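Local coordinates for protein D-galactonate dehydratase family member RspA (Pantoea ananatis, PDB 3T6C) that dehydrates D-gluconate weakly in vitro to 2-dehydro-3-deoxy-D-gluconate with one magnesium ion per subunit, and is an enolase-superfamily enzyme probably without a significant role in D-gluconate degradation in vivo, at residues C320-I325 and V358-H363. Residues are numbered along the deposited sequence; the frame is centred on the assembly and turned at random.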
loop_
_atom_site.group_PDB
_atom_site.type_symbol
_atom_site.label_atom_id
_atom_site.label_comp_id
_atom_site.label_asym_id
_atom_site.label_seq_id
_atom_site.Cartn_x
_atom_site.Cartn_y
_atom_site.Cartn_z
ATOM N N CYS A 320 -21.585 -10.025 -16.141
ATOM C CA CYS A 320 -21.887 -9.151 -17.292
ATOM C C CYS A 320 -23.042 -9.635 -18.141
ATOM O O CYS A 320 -23.232 -10.866 -18.387
ATOM C CB CYS A 320 -20.695 -9.079 -18.218
ATOM S SG CYS A 320 -19.237 -8.345 -17.372
ATOM N N HIS A 321 -23.785 -8.635 -18.647
ATOM C CA HIS A 321 -24.742 -8.860 -19.741
ATOM C C HIS A 321 -23.794 -8.747 -20.921
ATOM O O HIS A 321 -23.261 -7.633 -21.230
ATOM C CB HIS A 321 -25.756 -7.703 -19.679
ATOM C CG HIS A 321 -26.851 -7.751 -20.713
ATOM N ND1 HIS A 321 -27.917 -8.622 -20.626
ATOM C CD2 HIS A 321 -27.088 -6.969 -21.786
ATOM C CE1 HIS A 321 -28.731 -8.416 -21.650
ATOM N NE2 HIS A 321 -28.260 -7.398 -22.355
ATOM N N ILE A 322 -23.567 -9.847 -21.634
ATOM C CA ILE A 322 -22.444 -9.812 -22.570
ATOM C C ILE A 322 -22.688 -8.841 -23.728
ATOM O O ILE A 322 -21.729 -8.333 -24.313
ATOM C CB ILE A 322 -21.982 -11.212 -23.065
ATOM C CG1 ILE A 322 -23.038 -11.918 -23.924
ATOM C CG2 ILE A 322 -21.482 -12.057 -21.867
ATOM C CD1 ILE A 322 -22.504 -13.227 -24.536
ATOM N N SER A 323 -23.944 -8.599 -24.088
ATOM C CA SER A 323 -24.118 -7.576 -25.147
ATOM C C SER A 323 -23.737 -6.180 -24.646
ATOM O O SER A 323 -23.317 -5.325 -25.440
ATOM C CB SER A 323 -25.535 -7.632 -25.738
ATOM O OG SER A 323 -26.555 -7.284 -24.790
ATOM N N SER A 324 -23.875 -5.922 -23.345
ATOM C CA SER A 324 -23.489 -4.616 -22.791
ATOM C C SER A 324 -21.972 -4.441 -22.657
ATOM O O SER A 324 -21.528 -3.332 -22.390
ATOM C CB SER A 324 -24.153 -4.344 -21.430
ATOM O OG SER A 324 -25.559 -4.147 -21.729
ATOM N N ILE A 325 -21.208 -5.533 -22.760
ATOM C CA ILE A 325 -19.754 -5.422 -22.867
ATOM C C ILE A 325 -19.200 -5.616 -24.290
ATOM O O ILE A 325 -17.988 -5.638 -24.492
ATOM C CB ILE A 325 -18.978 -6.133 -21.763
ATOM C CG1 ILE A 325 -19.430 -7.585 -21.624
ATOM C CG2 ILE A 325 -19.160 -5.320 -20.476
ATOM C CD1 ILE A 325 -18.794 -8.518 -22.697
ATOM N N VAL A 358 -28.864 -15.824 -25.397
ATOM C CA VAL A 358 -28.896 -16.994 -24.506
ATOM C C VAL A 358 -27.948 -18.064 -25.009
ATOM O O VAL A 358 -27.174 -18.648 -24.229
ATOM C CB VAL A 358 -30.315 -17.561 -24.414
ATOM C CG1 VAL A 358 -30.321 -18.900 -23.649
ATOM C CG2 VAL A 358 -31.176 -16.541 -23.711
ATOM N N CYS A 359 -27.969 -18.327 -26.318
ATOM C CA CYS A 359 -27.033 -19.310 -26.901
ATOM C C CYS A 359 -25.581 -18.866 -26.771
ATOM O O CYS A 359 -24.724 -19.668 -26.412
ATOM C CB CYS A 359 -27.365 -19.576 -28.379
ATOM S SG CYS A 359 -28.891 -20.520 -28.605
ATOM N N ALA A 360 -25.284 -17.577 -26.994
ATOM C CA ALA A 360 -23.920 -17.102 -26.809
ATOM C C ALA A 360 -23.447 -17.307 -25.372
ATOM O O ALA A 360 -22.352 -17.825 -25.164
ATOM C CB ALA A 360 -23.887 -15.624 -27.115
ATOM N N ASN A 361 -24.300 -16.952 -24.392
ATOM C CA ASN A 361 -23.936 -17.200 -22.982
ATOM C C ASN A 361 -23.564 -18.662 -22.802
ATOM O O ASN A 361 -22.570 -19.001 -22.143
ATOM C CB ASN A 361 -25.085 -16.942 -22.017
ATOM C CG ASN A 361 -25.426 -15.495 -21.856
ATOM O OD1 ASN A 361 -24.630 -14.592 -22.135
ATOM N ND2 ASN A 361 -26.623 -15.256 -21.279
ATOM N N MET A 362 -24.390 -19.550 -23.366
ATOM C CA MET A 362 -24.225 -20.968 -23.093
ATOM C C MET A 362 -23.009 -21.570 -23.831
ATOM O O MET A 362 -22.419 -22.528 -23.328
ATOM C CB MET A 362 -25.517 -21.729 -23.431
ATOM C CG MET A 362 -26.544 -21.444 -22.339
ATOM S SD MET A 362 -28.040 -22.344 -22.625
ATOM C CE MET A 362 -29.025 -21.754 -21.216
ATOM N N HIS A 363 -22.670 -21.033 -25.018
ATOM C CA HIS A 363 -21.468 -21.480 -25.714
ATOM C C HIS A 363 -20.210 -21.084 -24.944
ATOM O O HIS A 363 -19.279 -21.884 -24.843
ATOM C CB HIS A 363 -21.443 -20.963 -27.136
ATOM C CG HIS A 363 -22.330 -21.741 -28.062
ATOM N ND1 HIS A 363 -21.893 -22.231 -29.281
ATOM C CD2 HIS A 363 -23.629 -22.110 -27.951
ATOM C CE1 HIS A 363 -22.890 -22.860 -29.886
ATOM N NE2 HIS A 363 -23.962 -22.790 -29.109
HETATM O O HOH W 1 -25.384 -12.080 -21.201
#
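With CG1 of I322 set between its own backbone N and carbonyl carbon (chi1 66°) and CD1 extended beyond it (chi2 174°), the isoleucine, in one of two modelled conformers, reaches across to A360 and N361 in the modified TIM barrel of this enolase-superfamily enzyme. N361 in turn has CG beside its backbone N (chi1 -71°), which carries the amide off helix 355-367 toward the turn that follows strand 317-318. The two side chains run past each other in opposite senses. CD1 of I322 packs on CB of A360 at 3.8 Å and lies 3.5 Å from OD1 of N361, while CG1 of I322 is 3.6 Å from the same oxygen, so the end of the isoleucine meets the amide at its carbonyl oxygen. A331 of helix 328-340 and M119 of helix 108-129 also touch I322, placing the contact where the barrel's helices meet a helix of the N-terminal part of the chain. The contact is buried beside the substrate-binding H348, whose carbonyl oxygen accepts a weak hydrogen bond from ND2 of N361 and whose ring is hydrogen-bonded to that of H321. N361 thus belongs to the surroundings of the gluconate pocket, its side chain about 10 Å from the bound sugar acid. A water bridges the segments, accepting from the backbone N of I322 at 2.9 Å and donating to OD1 of N361 at 2.8 Å.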